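Local coordinates for uncharacterized protein conserved in bacteria (Cupriavidus necator, PDB 5DMH) that catalyses the ATP-dependent phosphorylation of 3-oxo-tetronate to 3-oxo-tetronate 4-phosphate, as a member of the four-carbon acid sugar kinase family, at residues T50-G55 against L408-Q413; Q111-Y116 against L260-N265; A304-L307 against P312-R315; A333-H338 against A378-R383. One frame throughout, in Å; residues are numbered along the deposited sequence.

Contact 1 of 4, residues T50-G55 against L408-Q413; sequences TLVRNG and LRIGAQ
Arg53 and Gln413 carry the polar half of this contact. The amide oxygen of Gln413 sits over one face of the arginine's guanidinium group, displaced toward its rim, with OE1 3.2 Å from NE of Arg53. The angle is too poor for a direct hydrogen bond, since the N-H groups point along the guanidinium plane and the oxygen lies above it. Guanidinium and amide planes are 34° apart, and the two chains cross nearly at right angles. Water does the bridging instead. One molecule, at the edge of the guanidinium and in its plane, accepts from NH1 of Arg53 at 2.9 Å and from the backbone N of Gln413 at 3.0 Å. A second accepts from NH2 of Arg53 and has a weak link to OE1 of Gln413. The apolar half is a single touch, CG2 of Val52 against CB of Ile410 at 4.0 Å; the rest of the isoleucine leads away from the helix.

Behind this first shell, a bend at chi3 (69°) turns the guanidinium so that one face receives the amide oxygen. Gln413 runs extended, and its amide is gripped from elsewhere: OE1 accepts from Asn49 ND2, and NE2 donates to Glu152. Just after Arg53 the helix closes in a Schellman motif with Gly55, at positive phi, as the C-prime residue; separately, Asn54 ND2 gives Thr50 O a nearly straight bond of 2.9 Å.

The end of helix 41-53 thus meets strand 407-415, joining sugar-binding and nucleotide-binding regions, with strand 58-62 touching Val52 and Ile410 and strand 418-423 pairing with 407-415.

Contact 2 of 4, residues Q111-Y116 against L260-N265; sequences QFVFKY and LGLPEN
Val113 and Leu262 meet methyl to methyl, CG2 of the valine lying 3.7 Å from CD1 of the leucine, with the two side chains oblique to each other. Strand 111-115 supplies the valine, and the first turn of helix 262-268 supplies the leucine. Val113 places CG1 opposite its backbone N (chi1 171°), which leaves CG2 beside that N as the methyl that touches the helix. Leu262 has CG beside its own N, and a fully extended second torsion sends CD1 out toward the strand. Its other methyl, CD2, comes to 4.3 Å from OE1 of Gln111, a looser approach.

Gln111 reaches out from the start of the strand, and its straight chain (chi1 -177°, chi2 175°) carries the amide toward the helix. OE1 accepts a short hydrogen bond of 2.6 Å from a water, and the same water accepts from ND2 of Asn265 at 2.8 Å. One water therefore joins the two amides beside the valine-leucine touch. Each amide nitrogen is held by a backbone carbonyl as well: NE2 of Gln111 donates to Leu249 O, and ND2 of Asn265 donates to Gly243 O. Ile252 of the adjacent strand 251-254 touches both Gln111 and Leu262, and Leu34 and Cys36 border Val113 from the other neighbouring strand.

Chemically, then, the helix start is seated on the strands of the sugar-binding region by a small buried apolar touch, while OE1 and NE2 of Gln111 and ND2 of Asn265 find partners in water and backbone carbonyls and no direct hydrogen bond crosses between the segments.

Contact 3 of 4, residues A304-L307 against P312-R315; sequences ARWL and PALR
The indole of Trp306 is turned with its pyrrole edge toward Pro312, just before the strand, aiming its N-H at the carbonyl of that residue. NE1 lies 2.8 Å from Pro312 O, and the bond is close to straight, with an N-H...O angle of 166°. Seen from the ring, the oxygen is nearly in plane. From the carbonyl's side the geometry is different: the indole nitrogen stands above the carbonyl plane, 57° out of it, so it is not placed on a lone pair. Trp306 swings its ring into this position with CG opposite the backbone N (chi1 -175°). The bond satisfies the polar atom of an otherwise apolar, buried side chain.

At the first residue of the strand, the methyl of Ala313 points toward the helix and is met by two helix side chains. CD1 of Trp306 approaches it at 4.1 Å, obliquely to the ring. CD2 of Leu307, the branch folded back while CD1 extends, comes to 3.5 Å from Ala313 CB; the end of the side chain comes nearer than the direction of its CB would suggest. Alanine therefore fits against one aromatic carbon and one methyl, with the Pro312 carbonyl just before it held at the indole edge.

Outside the pair, Phe444 and Leu448 of helix 443-451 also pack on Trp306. Strand 313-315, outermost of its sheet, has strand 343-345 as a backbone-bonded neighbour through Pro312 and Leu314.

A helix leading by a short turn into a strand and packing back on it is the helix-to-strand connection of an alpha/beta domain, here at the edge of the nucleotide-binding region, with Leu307 about 14 Å from the bound ADP between side chain and ligand.

Contact 4 of 4, residues A333-H338 against A378-R383; sequences AFAAGH and AGLLAR
Arg383 turns the edge of its guanidinium to Ala336, whose CB lies near the plane of the group, 3.8 Å from NH1. The contact is thus an in-plane approach of a methyl to one terminal nitrogen, with no stacking over the face. The arginine chain is extended from CG to NE, which lets it span the distance from the end of helix 362-382. Its aliphatic neighbour is Leu380, one turn earlier. There chi2 of 178° extends CD1, and CD2, the other branch, meets CB of Ala335 at 3.7 Å.

Two more flat groups lie within 333-338, on another side of that helix end. CE1 of His338 stands 3.5 Å above one face of the Phe334 ring, toward its rim. The imidazole is fixed by a hydrogen bond from ND1 to Phe334 O, 3.1 Å long, with the oxygen close to the ring plane. That carbonyl also accepts from Gly337 N, and the two donors reach it from opposite faces of its plane, so the oxygen at the helix end is gripped twice.

Leu332, a turn before the alanines, touches both Leu380 and Arg383, while Val342 packs on Phe334 and Ala335. Alanines meet a leucine and, just past the helix end, an arginine, where the ends of helices 327-336 and 362-382 pack; the small side chains probably help the close approach in this helix-helix contact on the outside of the nucleotide-binding alpha/beta region.

How the contacts relate
Contacts 1 and 2 form one cluster and contacts 3 and 4 another. In the first, centres lie 14 Å apart and the helix end of 50-55 touches 260-265 directly: Thr50 CG2 is 3.7 Å from Leu260 CD2. In the second, centres are 17 Å apart, and Pro312 CB comes within 3.6 Å of His338 NE2, while Phe334 packs against 312-315. Contacts 2 and 3 sit on opposite sides of the chain's centre, 38 Å between centres; contact 1 joins the two regions. Nucleotide lies nearest the second cluster: the inferred ATP-binding residues Ala346 and Thr395 lie about 12 Å, side chain to side chain, from Ala313 and Leu380 respectively.

Contact 1 of 4, residues T50-G55 against L408-Q413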
loop_
_atom_site.group_PDB
_atom_site.type_symbol
_atom_site.label_atom_id
_atom_site.label_comp_id
_atom_site.label_asym_id
_atom_site.label_seq_id
_atom_site.Cartn_x
_atom_site.Cartn_y
_atom_site.Cartn_z
ATOM N N THR A 50 2.773 -10.458 -2.374
ATOM C CA THR A 50 3.817 -10.793 -3.325
ATOM C C THR A 50 4.928 -11.610 -2.700
ATOM O O THR A 50 5.391 -12.589 -3.296
ATOM C CB THR A 50 4.380 -9.523 -4.009
ATOM O OG1 THR A 50 3.405 -9.075 -4.962
ATOM C CG2 THR A 50 5.684 -9.849 -4.736
ATOM N N LEU A 51 5.342 -11.250 -1.488
ATOM C CA LEU A 51 6.367 -12.035 -0.808
ATOM C C LEU A 51 5.902 -13.458 -0.469
ATOM O O LEU A 51 6.633 -14.420 -0.707
ATOM C CB LEU A 51 6.835 -11.309 0.449
ATOM C CG LEU A 51 7.610 -10.033 0.147
ATOM C CD1 LEU A 51 7.785 -9.247 1.442
ATOM C CD2 LEU A 51 8.938 -10.346 -0.490
ATOM N N VAL A 52 4.684 -13.599 0.067
ATOM C CA VAL A 52 4.160 -14.918 0.396
ATOM C C VAL A 52 4.037 -15.775 -0.854
ATOM O O VAL A 52 4.411 -16.939 -0.857
ATOM C CB VAL A 52 2.791 -14.807 1.102
ATOM C CG1 VAL A 52 2.084 -16.159 1.158
ATOM C CG2 VAL A 52 2.980 -14.190 2.489
ATOM N N ARG A 53 3.527 -15.182 -1.926
ATOM C CA ARG A 53 3.317 -15.923 -3.165
ATOM C C ARG A 53 4.617 -16.353 -3.813
ATOM O O ARG A 53 4.616 -17.255 -4.652
ATOM C CB ARG A 53 2.490 -15.105 -4.152
ATOM C CG ARG A 53 0.980 -15.127 -3.822
ATOM C CD ARG A 53 0.260 -13.976 -4.472
ATOM N NE ARG A 53 0.172 -14.044 -5.941
ATOM C CZ ARG A 53 -0.740 -14.740 -6.626
ATOM N NH1 ARG A 53 -1.635 -15.508 -6.020
ATOM N NH2 ARG A 53 -0.749 -14.672 -7.941
ATOM N N ASN A 54 5.720 -15.707 -3.434
ATOM C CA ASN A 54 7.021 -16.055 -3.980
ATOM C C ASN A 54 7.930 -16.737 -2.973
ATOM O O ASN A 54 9.128 -16.837 -3.191
ATOM C CB ASN A 54 7.713 -14.838 -4.601
ATOM C CG ASN A 54 7.115 -14.471 -5.935
ATOM O OD1 ASN A 54 7.551 -14.959 -6.994
ATOM N ND2 ASN A 54 6.097 -13.628 -5.897
ATOM N N GLY A 55 7.335 -17.236 -1.888
ATOM C CA GLY A 55 7.990 -18.211 -1.045
ATOM C C GLY A 55 8.601 -17.683 0.239
ATOM O O GLY A 55 9.456 -18.356 0.798
ATOM N N LEU A 408 -1.248 -8.790 11.070
ATOM C CA LEU A 408 -2.088 -9.510 10.125
ATOM C C LEU A 408 -1.310 -10.699 9.564
ATOM O O LEU A 408 -0.089 -10.616 9.315
ATOM C CB LEU A 408 -2.517 -8.606 8.972
ATOM C CG LEU A 408 -3.469 -7.464 9.314
ATOM C CD1 LEU A 408 -3.700 -6.556 8.130
ATOM C CD2 LEU A 408 -4.766 -8.035 9.837
ATOM N N ARG A 409 -2.046 -11.795 9.372
ATOM C CA ARG A 409 -1.581 -12.954 8.626
ATOM C C ARG A 409 -2.126 -12.848 7.199
ATOM O O ARG A 409 -3.278 -12.507 7.000
ATOM C CB ARG A 409 -2.095 -14.250 9.271
ATOM C CG ARG A 409 -1.637 -15.474 8.511
ATOM C CD ARG A 409 -1.370 -16.640 9.429
ATOM N NE ARG A 409 -2.601 -17.303 9.831
ATOM C CZ ARG A 409 -3.023 -18.479 9.361
ATOM N NH1 ARG A 409 -2.325 -19.146 8.450
ATOM N NH2 ARG A 409 -4.159 -18.997 9.810
ATOM N N ILE A 410 -1.292 -13.155 6.215
ATOM C CA ILE A 410 -1.651 -12.984 4.812
ATOM C C ILE A 410 -2.241 -14.259 4.221
ATOM O O ILE A 410 -1.625 -15.318 4.265
ATOM C CB ILE A 410 -0.395 -12.554 4.007
ATOM C CG1 ILE A 410 0.340 -11.416 4.743
ATOM C CG2 ILE A 410 -0.756 -12.138 2.600
ATOM C CD1 ILE A 410 -0.512 -10.156 5.010
ATOM N N GLY A 411 -3.451 -14.163 3.694
ATOM C CA GLY A 411 -4.095 -15.299 3.067
ATOM C C GLY A 411 -3.970 -15.195 1.557
ATOM O O GLY A 411 -2.983 -14.648 1.044
ATOM N N ALA A 412 -4.997 -15.666 0.857
ATOM C CA ALA A 412 -4.953 -15.795 -0.588
ATOM C C ALA A 412 -5.276 -14.499 -1.297
ATOM O O ALA A 412 -6.038 -13.676 -0.791
ATOM C CB ALA A 412 -5.908 -16.897 -1.054
ATOM N N GLN A 413 -4.698 -14.332 -2.489
ATOM C CA GLN A 413 -4.965 -13.153 -3.304
ATOM C C GLN A 413 -6.429 -13.151 -3.740
ATOM O O GLN A 413 -6.930 -14.150 -4.242
ATOM C CB GLN A 413 -4.052 -13.149 -4.541
ATOM C CG GLN A 413 -4.273 -11.951 -5.465
ATOM C CD GLN A 413 -3.169 -11.803 -6.487
ATOM O OE1 GLN A 413 -1.981 -11.709 -6.138
ATOM N NE2 GLN A 413 -3.541 -11.799 -7.760
HETATM O O HOH W 1 -2.496 -16.135 -3.373
HETATM O O HOH W 2 0.399 -12.130 -8.399
#

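Contact 2 of 4, residues Q111-Y116 against L260-N265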
loop_
_atom_site.group_PDB
_atom_site.type_symbol
_atom_site.label_atom_id
_atom_site.label_comp_id
_atom_site.label_asym_id
_atom_site.label_seq_id
_atom_site.Cartn_x
_atom_site.Cartn_y
_atom_site.Cartn_z
ATOM N N GLN A 111 18.269 -7.059 4.524
ATOM C CA GLN A 111 17.959 -6.182 3.402
ATOM C C GLN A 111 16.606 -5.564 3.685
ATOM O O GLN A 111 15.789 -6.149 4.392
ATOM C CB GLN A 111 17.909 -6.960 2.105
ATOM C CG GLN A 111 17.661 -6.133 0.881
ATOM C CD GLN A 111 17.736 -6.969 -0.394
ATOM O OE1 GLN A 111 17.059 -7.992 -0.512
ATOM N NE2 GLN A 111 18.578 -6.545 -1.341
ATOM N N PHE A 112 16.389 -4.373 3.148
ATOM C CA PHE A 112 15.205 -3.596 3.477
ATOM C C PHE A 112 14.518 -3.121 2.228
ATOM O O PHE A 112 15.167 -2.880 1.187
ATOM C CB PHE A 112 15.602 -2.432 4.373
ATOM C CG PHE A 112 16.331 -2.881 5.593
ATOM C CD1 PHE A 112 17.705 -3.067 5.564
ATOM C CD2 PHE A 112 15.635 -3.204 6.748
ATOM C CE1 PHE A 112 18.376 -3.518 6.686
ATOM C CE2 PHE A 112 16.301 -3.670 7.885
ATOM C CZ PHE A 112 17.658 -3.836 7.858
ATOM N N VAL A 113 13.196 -3.071 2.306
ATOM C CA VAL A 113 12.370 -2.524 1.234
ATOM C C VAL A 113 11.531 -1.371 1.762
ATOM O O VAL A 113 10.914 -1.495 2.826
ATOM C CB VAL A 113 11.432 -3.577 0.637
ATOM C CG1 VAL A 113 10.412 -2.912 -0.333
ATOM C CG2 VAL A 113 12.232 -4.652 -0.070
ATOM N N PHE A 114 11.579 -0.244 1.054
ATOM C CA PHE A 114 10.663 0.877 1.267
ATOM C C PHE A 114 9.598 0.795 0.211
ATOM O O PHE A 114 9.847 0.906 -1.002
ATOM C CB PHE A 114 11.390 2.221 1.273
ATOM C CG PHE A 114 10.512 3.435 1.275
ATOM C CD1 PHE A 114 9.363 3.520 2.038
ATOM C CD2 PHE A 114 10.891 4.551 0.533
ATOM C CE1 PHE A 114 8.608 4.689 2.052
ATOM C CE2 PHE A 114 10.142 5.714 0.536
ATOM C CZ PHE A 114 8.982 5.776 1.283
ATOM N N LYS A 115 8.384 0.588 0.688
ATOM C CA LYS A 115 7.243 0.340 -0.175
ATOM C C LYS A 115 6.284 1.533 -0.196
ATOM O O LYS A 115 5.778 1.988 0.828
ATOM C CB LYS A 115 6.518 -0.921 0.302
ATOM C CG LYS A 115 5.057 -1.100 -0.138
ATOM C CD LYS A 115 4.952 -1.494 -1.615
ATOM C CE LYS A 115 3.504 -1.633 -2.096
ATOM N NZ LYS A 115 2.780 -0.329 -2.103
ATOM N N TYR A 116 6.058 2.041 -1.389
ATOM C CA TYR A 116 5.134 3.126 -1.632
ATOM C C TYR A 116 4.221 2.751 -2.828
ATOM O O TYR A 116 4.264 1.637 -3.359
ATOM C CB TYR A 116 5.884 4.445 -1.840
ATOM C CG TYR A 116 7.059 4.349 -2.777
ATOM C CD1 TYR A 116 6.872 4.134 -4.113
ATOM C CD2 TYR A 116 8.357 4.393 -2.293
ATOM C CE1 TYR A 116 7.936 4.006 -4.966
ATOM C CE2 TYR A 116 9.419 4.269 -3.115
ATOM C CZ TYR A 116 9.220 4.073 -4.457
ATOM O OH TYR A 116 10.307 3.940 -5.270
ATOM N N LEU A 260 9.192 -8.961 -6.366
ATOM C CA LEU A 260 8.951 -10.259 -7.001
ATOM C C LEU A 260 10.138 -11.212 -6.912
ATOM O O LEU A 260 9.983 -12.410 -6.606
ATOM C CB LEU A 260 8.580 -10.046 -8.476
ATOM C CG LEU A 260 7.137 -9.611 -8.705
ATOM C CD1 LEU A 260 6.934 -9.262 -10.170
ATOM C CD2 LEU A 260 6.156 -10.706 -8.313
ATOM N N GLY A 261 11.326 -10.693 -7.223
ATOM C CA GLY A 261 12.514 -11.506 -7.323
ATOM C C GLY A 261 13.371 -11.601 -6.066
ATOM O O GLY A 261 14.436 -12.221 -6.099
ATOM N N LEU A 262 12.943 -10.974 -4.970
ATOM C CA LEU A 262 13.816 -10.922 -3.787
ATOM C C LEU A 262 13.900 -12.279 -3.084
ATOM O O LEU A 262 14.974 -12.699 -2.660
ATOM C CB LEU A 262 13.393 -9.791 -2.850
ATOM C CG LEU A 262 13.435 -8.410 -3.522
ATOM C CD1 LEU A 262 12.997 -7.318 -2.564
ATOM C CD2 LEU A 262 14.803 -8.108 -4.116
ATOM N N PRO A 263 12.774 -12.994 -2.972
ATOM C CA PRO A 263 12.894 -14.332 -2.367
ATOM C C PRO A 263 13.855 -15.241 -3.104
ATOM O O PRO A 263 14.614 -15.985 -2.488
ATOM C CB PRO A 263 11.458 -14.870 -2.457
ATOM C CG PRO A 263 10.621 -13.661 -2.393
ATOM C CD PRO A 263 11.368 -12.632 -3.207
ATOM N N GLU A 264 13.854 -15.181 -4.424
ATOM C CA GLU A 264 14.769 -16.018 -5.185
ATOM C C GLU A 264 16.231 -15.683 -4.876
ATOM O O GLU A 264 17.068 -16.581 -4.810
ATOM C CB GLU A 264 14.486 -15.905 -6.680
ATOM C CG GLU A 264 15.300 -16.836 -7.527
ATOM C CD GLU A 264 14.951 -18.296 -7.309
ATOM O OE1 GLU A 264 13.830 -18.577 -6.843
ATOM O OE2 GLU A 264 15.800 -19.163 -7.612
ATOM N N ASN A 265 16.561 -14.403 -4.692
ATOM C CA ASN A 265 17.913 -14.052 -4.249
ATOM C C ASN A 265 18.320 -14.813 -2.987
ATOM O O ASN A 265 19.423 -15.342 -2.906
ATOM C CB ASN A 265 18.036 -12.565 -3.950
ATOM C CG ASN A 265 17.973 -11.704 -5.186
ATOM O OD1 ASN A 265 18.327 -12.129 -6.310
ATOM N ND2 ASN A 265 17.551 -10.456 -4.985
HETATM O O HOH W 3 17.298 -9.979 -2.218
#

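Contact 3 of 4, residues A304-L307 against P312-R315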
loop_
_atom_site.group_PDB
_atom_site.type_symbol
_atom_site.label_atom_id
_atom_site.label_comp_id
_atom_site.label_asym_id
_atom_site.label_seq_id
_atom_site.Cartn_x
_atom_site.Cartn_y
_atom_site.Cartn_z
ATOM N N ALA A 304 -20.795 1.665 -7.672
ATOM C CA ALA A 304 -21.919 1.652 -8.627
ATOM C C ALA A 304 -22.446 0.231 -8.834
ATOM O O ALA A 304 -23.653 0.001 -8.953
ATOM C CB ALA A 304 -21.487 2.256 -9.920
ATOM N N ARG A 305 -21.533 -0.728 -8.906
ATOM C CA ARG A 305 -21.925 -2.120 -9.089
ATOM C C ARG A 305 -22.761 -2.588 -7.889
ATOM O O ARG A 305 -23.807 -3.205 -8.050
ATOM C CB ARG A 305 -20.678 -2.975 -9.242
ATOM C CG ARG A 305 -20.933 -4.446 -9.404
ATOM C CD ARG A 305 -21.888 -4.741 -10.539
ATOM N NE ARG A 305 -21.926 -6.170 -10.820
ATOM C CZ ARG A 305 -22.929 -6.804 -11.422
ATOM N NH1 ARG A 305 -24.014 -6.150 -11.831
ATOM N NH2 ARG A 305 -22.843 -8.111 -11.612
ATOM N N TRP A 306 -22.282 -2.286 -6.691
ATOM C CA TRP A 306 -23.004 -2.613 -5.458
ATOM C C TRP A 306 -24.429 -2.082 -5.515
ATOM O O TRP A 306 -25.373 -2.818 -5.236
ATOM C CB TRP A 306 -22.228 -2.035 -4.264
ATOM C CG TRP A 306 -22.771 -2.371 -2.907
ATOM C CD1 TRP A 306 -23.725 -1.686 -2.221
ATOM C CD2 TRP A 306 -22.359 -3.459 -2.046
ATOM N NE1 TRP A 306 -23.942 -2.275 -0.998
ATOM C CE2 TRP A 306 -23.105 -3.352 -0.858
ATOM C CE3 TRP A 306 -21.424 -4.497 -2.165
ATOM C CZ2 TRP A 306 -22.975 -4.264 0.188
ATOM C CZ3 TRP A 306 -21.301 -5.405 -1.129
ATOM C CH2 TRP A 306 -22.055 -5.266 0.044
ATOM N N LEU A 307 -24.577 -0.825 -5.923
ATOM C CA LEU A 307 -25.873 -0.177 -5.994
ATOM C C LEU A 307 -26.710 -0.785 -7.106
ATOM O O LEU A 307 -27.928 -0.950 -6.953
ATOM C CB LEU A 307 -25.716 1.331 -6.217
ATOM C CG LEU A 307 -25.060 2.115 -5.077
ATOM C CD1 LEU A 307 -24.924 3.573 -5.475
ATOM C CD2 LEU A 307 -25.839 1.980 -3.776
ATOM N N PRO A 312 -27.684 -2.846 0.080
ATOM C CA PRO A 312 -27.852 -1.688 0.964
ATOM C C PRO A 312 -26.601 -0.838 1.085
ATOM O O PRO A 312 -25.494 -1.374 1.213
ATOM C CB PRO A 312 -28.204 -2.301 2.323
ATOM C CG PRO A 312 -27.953 -3.782 2.228
ATOM C CD PRO A 312 -27.571 -4.122 0.807
ATOM N N ALA A 313 -26.784 0.477 1.044
ATOM C CA ALA A 313 -25.666 1.415 1.084
ATOM C C ALA A 313 -26.081 2.754 1.687
ATOM O O ALA A 313 -27.223 3.201 1.537
ATOM C CB ALA A 313 -25.105 1.651 -0.322
ATOM N N LEU A 314 -25.145 3.394 2.364
ATOM C CA LEU A 314 -25.356 4.742 2.853
ATOM C C LEU A 314 -24.178 5.613 2.488
ATOM O O LEU A 314 -23.039 5.266 2.776
ATOM C CB LEU A 314 -25.540 4.747 4.363
ATOM C CG LEU A 314 -25.760 6.131 4.970
ATOM C CD1 LEU A 314 -27.004 6.772 4.377
ATOM C CD2 LEU A 314 -25.884 6.017 6.482
ATOM N N ARG A 315 -24.461 6.758 1.885
ATOM C CA ARG A 315 -23.412 7.705 1.505
ATOM C C ARG A 315 -23.120 8.736 2.611
ATOM O O ARG A 315 -24.032 9.233 3.285
ATOM C CB ARG A 315 -23.838 8.419 0.230
ATOM C CG ARG A 315 -22.773 9.243 -0.396
ATOM C CD ARG A 315 -23.232 9.805 -1.708
ATOM N NE ARG A 315 -22.140 10.471 -2.391
ATOM C CZ ARG A 315 -22.143 10.804 -3.680
ATOM N NH1 ARG A 315 -23.205 10.546 -4.442
ATOM N NH2 ARG A 315 -21.084 11.418 -4.199
#

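Contact 4 of 4, residues A333-H338 against A378-R383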
loop_
_atom_site.group_PDB
_atom_site.type_symbol
_atom_site.label_atom_id
_atom_site.label_comp_id
_atom_site.label_asym_id
_atom_site.label_seq_id
_atom_site.Cartn_x
_atom_site.Cartn_y
_atom_site.Cartn_z
ATOM N N ALA A 333 -26.315 2.842 12.712
ATOM C CA ALA A 333 -27.715 2.452 12.816
ATOM C C ALA A 333 -28.142 1.754 11.534
ATOM O O ALA A 333 -28.911 0.803 11.562
ATOM C CB ALA A 333 -28.596 3.677 13.083
ATOM N N PHE A 334 -27.629 2.230 10.406
ATOM C CA PHE A 334 -28.000 1.668 9.109
ATOM C C PHE A 334 -27.489 0.229 9.008
ATOM O O PHE A 334 -28.246 -0.702 8.688
ATOM C CB PHE A 334 -27.419 2.543 7.992
ATOM C CG PHE A 334 -27.799 2.104 6.620
ATOM C CD1 PHE A 334 -29.090 2.326 6.143
ATOM C CD2 PHE A 334 -26.888 1.475 5.802
ATOM C CE1 PHE A 334 -29.461 1.925 4.883
ATOM C CE2 PHE A 334 -27.259 1.066 4.516
ATOM C CZ PHE A 334 -28.546 1.295 4.062
ATOM N N ALA A 335 -26.205 0.052 9.307
ATOM C CA ALA A 335 -25.592 -1.264 9.336
ATOM C C ALA A 335 -26.302 -2.181 10.330
ATOM O O ALA A 335 -26.564 -3.338 10.018
ATOM C CB ALA A 335 -24.091 -1.149 9.653
ATOM N N ALA A 336 -26.665 -1.666 11.507
ATOM C CA ALA A 336 -27.267 -2.506 12.540
ATOM C C ALA A 336 -28.670 -3.006 12.157
ATOM O O ALA A 336 -29.140 -4.003 12.683
ATOM C CB ALA A 336 -27.341 -1.747 13.874
ATOM N N GLY A 337 -29.348 -2.296 11.264
ATOM C CA GLY A 337 -30.682 -2.674 10.861
ATOM C C GLY A 337 -30.695 -3.666 9.714
ATOM O O GLY A 337 -31.757 -4.143 9.327
ATOM N N HIS A 338 -29.521 -3.992 9.180
ATOM C CA HIS A 338 -29.451 -4.908 8.043
ATOM C C HIS A 338 -28.789 -6.247 8.375
ATOM O O HIS A 338 -27.698 -6.291 8.964
ATOM C CB HIS A 338 -28.717 -4.238 6.899
ATOM C CG HIS A 338 -29.581 -3.343 6.070
ATOM N ND1 HIS A 338 -29.641 -1.978 6.251
ATOM C CD2 HIS A 338 -30.416 -3.616 5.042
ATOM C CE1 HIS A 338 -30.476 -1.453 5.374
ATOM N NE2 HIS A 338 -30.961 -2.427 4.628
ATOM N N ALA A 378 -15.001 0.881 14.280
ATOM C CA ALA A 378 -14.848 0.601 15.712
ATOM C C ALA A 378 -16.189 0.214 16.341
ATOM O O ALA A 378 -16.273 -0.729 17.123
ATOM C CB ALA A 378 -14.251 1.792 16.435
ATOM N N GLY A 379 -17.232 0.944 15.974
ATOM C CA GLY A 379 -18.579 0.667 16.458
ATOM C C GLY A 379 -19.063 -0.714 16.062
ATOM O O GLY A 379 -19.683 -1.429 16.859
ATOM N N LEU A 380 -18.744 -1.106 14.837
ATOM C CA LEU A 380 -19.192 -2.390 14.296
ATOM C C LEU A 380 -18.419 -3.541 14.955
ATOM O O LEU A 380 -19.010 -4.576 15.292
ATOM C CB LEU A 380 -19.084 -2.399 12.762
ATOM C CG LEU A 380 -20.094 -1.538 11.981
ATOM C CD1 LEU A 380 -19.840 -1.616 10.482
ATOM C CD2 LEU A 380 -21.543 -1.922 12.275
ATOM N N LEU A 381 -17.126 -3.327 15.210
ATOM C CA LEU A 381 -16.321 -4.263 15.959
ATOM C C LEU A 381 -16.950 -4.534 17.317
ATOM O O LEU A 381 -17.033 -5.687 17.763
ATOM C CB LEU A 381 -14.896 -3.715 16.149
ATOM C CG LEU A 381 -13.984 -4.542 17.058
ATOM C CD1 LEU A 381 -13.650 -5.866 16.418
ATOM C CD2 LEU A 381 -12.722 -3.752 17.390
ATOM N N ALA A 382 -17.386 -3.477 17.989
ATOM C CA ALA A 382 -17.993 -3.655 19.315
ATOM C C ALA A 382 -19.283 -4.458 19.200
ATOM O O ALA A 382 -19.706 -5.129 20.154
ATOM C CB ALA A 382 -18.271 -2.311 19.970
ATOM N N ARG A 383 -19.908 -4.389 18.031
ATOM C CA ARG A 383 -21.200 -5.047 17.821
ATOM C C ARG A 383 -21.086 -6.453 17.227
ATOM O O ARG A 383 -22.109 -7.069 16.932
ATOM C CB ARG A 383 -22.120 -4.173 16.960
ATOM C CG ARG A 383 -22.600 -2.939 17.697
ATOM C CD ARG A 383 -23.338 -1.958 16.804
ATOM N NE ARG A 383 -23.285 -0.619 17.390
ATOM C CZ ARG A 383 -24.224 0.309 17.246
ATOM N NH1 ARG A 383 -25.314 0.066 16.534
ATOM N NH2 ARG A 383 -24.077 1.489 17.828
#